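Local coordinates for protein cytochrome C-552 (PDB 1H1O) that carries electrons in the periplasm as a diheme, high-potential cytochrome c of the c4 type, at residues A[55-59]-A[146-150]; A[111-116]-A[167-172]. All coordinates share one frame; numbering follows the deposited sequence.

Interaction 1: A[55-59]-A[146-150]; sequences RADQN and QQLTY. With HEM (protoporphyrin IX containing Fe), chain D.
The interface between the two cytochrome c domains of this c4 cytochrome, at the propionate edge of the first domain's heme, brings the N-cap of helix 58-63 against the ring of Y150 on helix 141-153. CB of D57 sits over the centre of that ring, 3.4 Å from the centroid and 11° off the normal, a CH-pi contact, and the carboxylate lies nearly parallel to the ring. With chi1 at 49°, CG of D57 stands between its own backbone N and carbonyl carbon, which lets OD1 cap the helix through G60 N and still come within 2.6 Å of heme O2D; at this distance one of the two acids probably carries a proton. Y150 points its hydroxyl past D57 to the first turn of the helix, where OH accepts from N59 N at 3.0 Å. The plane of the N59 amide is almost perpendicular to the ring. Water 1 lies between Y150 OH and, bonded weakly, Q58 OE1. The R55 guanidinium sits between both propionates, with NH1 3.0 Å from heme O2D and weakly bonded to Y143 of the second domain. Heme O2A lies at the guanidinium edge, in its plane, and accepts from R55 NH2 at 2.6 Å.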
loop_
_atom_site.group_PDB
_atom_site.type_symbol
_atom_site.label_atom_id
_atom_site.label_comp_id
_atom_site.label_asym_id
_atom_site.label_seq_id
_atom_site.Cartn_x
_atom_site.Cartn_y
_atom_site.Cartn_z
ATOM N N ARG A 55 0.446 13.759 2.286
ATOM C CA ARG A 55 1.311 12.610 2.015
ATOM C C ARG A 55 2.314 13.178 1.034
ATOM O O ARG A 55 1.996 13.407 -0.132
ATOM C CB ARG A 55 0.604 11.421 1.358
ATOM C CG ARG A 55 1.484 10.178 1.537
ATOM C CD ARG A 55 1.521 9.184 0.387
ATOM N NE ARG A 55 0.439 8.223 0.449
ATOM C CZ ARG A 55 0.521 6.960 0.042
ATOM N NH1 ARG A 55 1.651 6.477 -0.462
ATOM N NH2 ARG A 55 -0.550 6.183 0.132
ATOM N N ALA A 56 3.528 13.401 1.507
ATOM C CA ALA A 56 4.545 14.007 0.677
ATOM C C ALA A 56 5.741 13.137 0.349
ATOM O O ALA A 56 6.821 13.660 0.092
ATOM C CB ALA A 56 5.016 15.317 1.337
ATOM N N ASP A 57 5.593 11.818 0.374
ATOM C CA ASP A 57 6.743 11.001 0.011
ATOM C C ASP A 57 7.009 11.265 -1.476
ATOM O O ASP A 57 6.099 11.601 -2.224
ATOM C CB ASP A 57 6.462 9.516 0.255
ATOM C CG ASP A 57 5.142 9.070 -0.327
ATOM O OD1 ASP A 57 5.029 8.954 -1.563
ATOM O OD2 ASP A 57 4.214 8.840 0.465
ATOM N N GLN A 58 8.259 11.115 -1.886
ATOM C CA GLN A 58 8.677 11.363 -3.264
ATOM C C GLN A 58 7.749 10.925 -4.393
ATOM O O GLN A 58 7.307 11.762 -5.168
ATOM C CB GLN A 58 10.045 10.750 -3.503
ATOM C CG GLN A 58 10.733 11.308 -4.714
ATOM C CD GLN A 58 12.012 10.580 -5.002
ATOM O OE1 GLN A 58 12.010 9.562 -5.690
ATOM N NE2 GLN A 58 13.114 11.080 -4.461
ATOM N N ASN A 59 7.467 9.627 -4.505
ATOM C CA ASN A 59 6.598 9.155 -5.580
ATOM C C ASN A 59 5.221 9.778 -5.521
ATOM O O ASN A 59 4.571 9.989 -6.561
ATOM C CB ASN A 59 6.478 7.626 -5.567
ATOM C CG ASN A 59 7.770 6.941 -5.976
ATOM O OD1 ASN A 59 8.693 7.593 -6.467
ATOM N ND2 ASN A 59 7.844 5.629 -5.780
ATOM N N GLN A 146 8.865 0.034 -0.839
ATOM C CA GLN A 146 9.002 1.475 -1.002
ATOM C C GLN A 146 8.274 2.234 0.093
ATOM O O GLN A 146 8.766 3.231 0.607
ATOM C CB GLN A 146 8.458 1.925 -2.355
ATOM C CG GLN A 146 8.602 3.426 -2.571
ATOM C CD GLN A 146 10.051 3.876 -2.408
ATOM O OE1 GLN A 146 10.487 4.270 -1.316
ATOM N NE2 GLN A 146 10.809 3.797 -3.491
ATOM N N GLN A 147 7.081 1.780 0.437
ATOM C CA GLN A 147 6.341 2.470 1.473
ATOM C C GLN A 147 6.991 2.239 2.845
ATOM O O GLN A 147 7.052 3.143 3.656
ATOM C CB GLN A 147 4.884 2.031 1.446
ATOM C CG GLN A 147 4.239 2.300 0.088
ATOM C CD GLN A 147 4.448 3.733 -0.350
ATOM O OE1 GLN A 147 4.810 4.008 -1.506
ATOM N NE2 GLN A 147 4.230 4.659 0.571
ATOM N N LEU A 148 7.498 1.039 3.096
ATOM C CA LEU A 148 8.138 0.787 4.366
ATOM C C LEU A 148 9.374 1.682 4.459
ATOM O O LEU A 148 9.721 2.180 5.524
ATOM C CB LEU A 148 8.500 -0.694 4.490
ATOM C CG LEU A 148 7.254 -1.548 4.731
ATOM C CD1 LEU A 148 7.638 -3.022 4.788
ATOM C CD2 LEU A 148 6.576 -1.088 6.033
ATOM N N THR A 149 10.023 1.903 3.324
ATOM C CA THR A 149 11.198 2.759 3.289
ATOM C C THR A 149 10.782 4.195 3.634
ATOM O O THR A 149 11.437 4.873 4.431
ATOM C CB THR A 149 11.831 2.723 1.901
ATOM O OG1 THR A 149 12.168 1.369 1.587
ATOM C CG2 THR A 149 13.102 3.580 1.855
ATOM N N TYR A 150 9.683 4.647 3.033
ATOM C CA TYR A 150 9.167 6.000 3.268
ATOM C C TYR A 150 8.739 6.183 4.730
ATOM O O TYR A 150 8.907 7.253 5.311
ATOM C CB TYR A 150 7.962 6.267 2.361
ATOM C CG TYR A 150 8.264 6.534 0.894
ATOM C CD1 TYR A 150 7.337 6.181 -0.081
ATOM C CD2 TYR A 150 9.428 7.194 0.486
ATOM C CE1 TYR A 150 7.542 6.471 -1.416
ATOM C CE2 TYR A 150 9.651 7.495 -0.866
ATOM C CZ TYR A 150 8.696 7.128 -1.813
ATOM O OH TYR A 150 8.849 7.390 -3.161
HETATM C CHA HEM D . -0.655 5.809 -5.401
HETATM C CHB HEM D . -5.194 6.848 -6.571
HETATM C CHC HEM D . -3.710 8.215 -10.948
HETATM C CHD HEM D . 0.771 7.080 -9.838
HETATM C C1A HEM D . -2.039 5.969 -5.317
HETATM C C2A HEM D . -2.850 5.706 -4.146
HETATM C C3A HEM D . -4.139 5.997 -4.481
HETATM C C4A HEM D . -4.092 6.439 -5.859
HETATM C CMA HEM D . -5.396 5.915 -3.651
HETATM C CAA HEM D . -2.328 5.209 -2.820
HETATM C CBA HEM D . -2.424 3.673 -2.677
HETATM C CGA HEM D . -1.919 3.151 -1.463
HETATM O O1A HEM D . -1.829 1.872 -1.415
HETATM O O2A HEM D . -1.569 3.850 -0.490
HETATM C C1B HEM D . -5.174 7.312 -7.871
HETATM C C2B HEM D . -6.357 7.774 -8.557
HETATM C C3B HEM D . -5.942 8.191 -9.787
HETATM C C4B HEM D . -4.512 7.941 -9.847
HETATM C CMB HEM D . -7.743 7.781 -7.939
HETATM C CAB HEM D . -6.738 8.806 -10.910
HETATM C CBB HEM D . -7.422 10.156 -10.558
HETATM C C1C HEM D . -2.367 8.017 -11.041
HETATM C C2C HEM D . -1.568 8.322 -12.203
HETATM C C3C HEM D . -0.294 8.000 -11.861
HETATM C C4C HEM D . -0.330 7.501 -10.533
HETATM C CMC HEM D . -2.137 8.892 -13.474
HETATM C CAC HEM D . 1.003 8.128 -12.678
HETATM C CBC HEM D . 1.278 9.574 -13.189
HETATM C C1D HEM D . 0.784 6.624 -8.528
HETATM C C2D HEM D . 1.995 6.230 -7.835
HETATM C C3D HEM D . 1.593 5.904 -6.592
HETATM C C4D HEM D . 0.140 6.063 -6.535
HETATM C CMD HEM D . 3.374 6.247 -8.449
HETATM C CAD HEM D . 2.409 5.481 -5.419
HETATM C CBD HEM D . 3.060 6.865 -4.892
HETATM C CGD HEM D . 3.472 6.908 -3.553
HETATM O O1D HEM D . 4.337 6.100 -3.165
HETATM O O2D HEM D . 3.023 7.773 -2.747
HETATM N NA HEM D . -2.804 6.412 -6.348
HETATM N NB HEM D . -4.047 7.415 -8.664
HETATM N NC HEM D . -1.584 7.507 -10.021
HETATM N ND HEM D . -0.323 6.512 -7.729
HETATM FE FE HEM D . -2.182 6.934 -8.209
HETATM O O HOH W 1 11.236 7.537 -3.936
HETATM O O HOH W 2 10.870 4.228 -6.121
#

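Interaction 2: A[111-116]-A[167-172]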
loop_
_atom_site.group_PDB
_atom_site.type_symbol
_atom_site.label_atom_id
_atom_site.label_comp_id
_atom_site.label_asym_id
_atom_site.label_seq_id
_atom_site.Cartn_x
_atom_site.Cartn_y
_atom_site.Cartn_z
ATOM N N VAL A 111 8.362 -9.394 15.610
ATOM C CA VAL A 111 9.636 -9.851 16.166
ATOM C C VAL A 111 9.843 -9.086 17.468
ATOM O O VAL A 111 10.251 -7.931 17.471
ATOM C CB VAL A 111 10.814 -9.569 15.234
ATOM C CG1 VAL A 111 12.088 -10.082 15.871
ATOM C CG2 VAL A 111 10.590 -10.241 13.886
ATOM N N THR A 112 9.552 -9.754 18.574
ATOM C CA THR A 112 9.657 -9.149 19.888
ATOM C C THR A 112 10.949 -8.438 20.251
ATOM O O THR A 112 10.929 -7.240 20.542
ATOM C CB THR A 112 9.364 -10.177 20.977
ATOM O OG1 THR A 112 8.081 -10.767 20.732
ATOM C CG2 THR A 112 9.349 -9.506 22.328
ATOM N N ASN A 113 12.067 -9.159 20.248
ATOM C CA ASN A 113 13.336 -8.542 20.637
ATOM C C ASN A 113 13.779 -7.409 19.729
ATOM O O ASN A 113 14.638 -6.608 20.096
ATOM C CB ASN A 113 14.447 -9.600 20.749
ATOM C CG ASN A 113 14.610 -10.418 19.488
ATOM O OD1 ASN A 113 14.988 -11.591 19.542
ATOM N ND2 ASN A 113 14.337 -9.806 18.344
ATOM N N GLU A 114 13.186 -7.330 18.546
ATOM C CA GLU A 114 13.535 -6.275 17.607
ATOM C C GLU A 114 12.475 -5.191 17.668
ATOM O O GLU A 114 12.551 -4.174 16.967
ATOM C CB GLU A 114 13.632 -6.846 16.196
ATOM C CG GLU A 114 15.007 -6.684 15.588
ATOM C CD GLU A 114 15.136 -7.367 14.246
ATOM O OE1 GLU A 114 15.358 -8.595 14.224
ATOM O OE2 GLU A 114 15.004 -6.670 13.216
ATOM N N GLN A 115 11.493 -5.425 18.528
ATOM C CA GLN A 115 10.387 -4.509 18.729
ATOM C C GLN A 115 9.632 -4.194 17.446
ATOM O O GLN A 115 9.249 -3.056 17.187
ATOM C CB GLN A 115 10.887 -3.237 19.409
ATOM C CG GLN A 115 11.307 -3.494 20.855
ATOM C CD GLN A 115 11.985 -2.312 21.496
ATOM O OE1 GLN A 115 11.484 -1.189 21.446
ATOM N NE2 GLN A 115 13.133 -2.556 22.113
ATOM N N ILE A 116 9.427 -5.232 16.643
ATOM C CA ILE A 116 8.675 -5.116 15.405
ATOM C C ILE A 116 7.288 -5.655 15.711
ATOM O O ILE A 116 7.128 -6.837 16.013
ATOM C CB ILE A 116 9.310 -5.953 14.296
ATOM C CG1 ILE A 116 10.716 -5.423 14.012
ATOM C CG2 ILE A 116 8.452 -5.884 13.031
ATOM C CD1 ILE A 116 11.436 -6.151 12.890
ATOM N N ASN A 167 12.020 0.134 13.464
ATOM C CA ASN A 167 13.011 -0.921 13.570
ATOM C C ASN A 167 13.073 -1.924 12.433
ATOM O O ASN A 167 13.887 -2.835 12.467
ATOM C CB ASN A 167 12.798 -1.683 14.875
ATOM C CG ASN A 167 12.779 -0.772 16.059
ATOM O OD1 ASN A 167 11.917 -0.887 16.926
ATOM N ND2 ASN A 167 13.726 0.144 16.108
ATOM N N ILE A 168 12.230 -1.773 11.429
ATOM C CA ILE A 168 12.265 -2.719 10.331
ATOM C C ILE A 168 13.495 -2.490 9.473
ATOM O O ILE A 168 13.774 -1.364 9.060
ATOM C CB ILE A 168 11.010 -2.600 9.448
ATOM C CG1 ILE A 168 9.755 -2.734 10.317
ATOM C CG2 ILE A 168 11.019 -3.697 8.380
ATOM C CD1 ILE A 168 8.457 -2.366 9.590
ATOM N N THR A 169 14.242 -3.557 9.222
ATOM C CA THR A 169 15.425 -3.458 8.377
ATOM C C THR A 169 14.987 -3.687 6.919
ATOM O O THR A 169 13.881 -4.183 6.649
ATOM C CB THR A 169 16.460 -4.542 8.706
ATOM O OG1 THR A 169 15.887 -5.820 8.401
ATOM C CG2 THR A 169 16.869 -4.503 10.191
ATOM N N VAL A 170 15.865 -3.327 5.989
ATOM C CA VAL A 170 15.597 -3.505 4.568
ATOM C C VAL A 170 15.328 -4.981 4.298
ATOM O O VAL A 170 14.420 -5.327 3.549
ATOM C CB VAL A 170 16.798 -3.059 3.714
ATOM C CG1 VAL A 170 16.559 -3.424 2.264
ATOM C CG2 VAL A 170 17.007 -1.560 3.850
ATOM N N ALA A 171 16.117 -5.847 4.924
ATOM C CA ALA A 171 15.951 -7.279 4.745
ATOM C C ALA A 171 14.540 -7.748 5.129
ATOM O O ALA A 171 13.916 -8.508 4.386
ATOM C CB ALA A 171 16.985 -8.017 5.550
ATOM N N GLN A 172 14.040 -7.301 6.283
ATOM C CA GLN A 172 12.709 -7.683 6.739
ATOM C C GLN A 172 11.634 -7.049 5.856
ATOM O O GLN A 172 10.595 -7.667 5.594
ATOM C CB GLN A 172 12.510 -7.267 8.196
ATOM C CG GLN A 172 13.455 -7.976 9.166
ATOM C CD GLN A 172 13.530 -7.296 10.532
ATOM O OE1 GLN A 172 13.379 -6.077 10.643
ATOM N NE2 GLN A 172 13.786 -8.085 11.574
HETATM O O HOH W 3 9.739 -1.021 14.632
#
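Polar contacts lead where E114 meets Q172, in the second cytochrome c domain, where the loop before the heme-binding cysteines faces the start of the C-terminal helix. The Q172 chain runs extended beyond CG (chi2 164°), carrying its amide out to the carboxylate; the two planes are nearly parallel, 8° apart, but offset. Q172 NE2 donates to E114 OE2 through a bond bent to 133°, yet its 2.5 Å is too short to trust, so the exact placing of both groups is doubtful. Within its own segment, Q172 OE1 accepts from T169 N at 3.0 Å, while T169 OG1 accepts from Q172 N. This reciprocal pair is a capping box, and it fixes the rotation of the amide. With alanine at this position, T169 N is likely to lose its capping acceptor and E114 its amide partner. Water 3 adds a bridge, accepting from N167 N at 2.8 Å and donating weakly to Q115 O. The I116 methyl CD1 lies close against the amide, 3.0 Å from Q172 OE1. The apolar pair is I116 CG2 and I168 CG1, 4.4 Å apart; both isoleucines also touch the second heme. Backbone bonds shape the loop: V111 O accepts from I116 N and E114 N, and Q115 and I116 opposite V111 form a G1 beta bulge. The contact thus joins the turn between helices 100-109 and 120-123 to the N-terminus of helix 170-182.

From the N terminus, the chain passes the first heme attachment site and helix 40-51 before reaching 55-59, the first half of interaction 1. It then completes the first domain and enters the second, where helix 100-109 leads into 111-116, the first half of interaction 2. Helix 141-153 returns to 55-59 through 146-150, closing a loop of 86 residues across the domain boundary. Segment 167-172 then closes a shorter loop of 50 residues, wholly within the second domain. The segments alternate, so the loops cross rather than nest. Their centres lie about 19 Å apart, yet they meet where L148 CD2 packs 4.2 Å from I168 CD1, and both these residues line the second heme pocket.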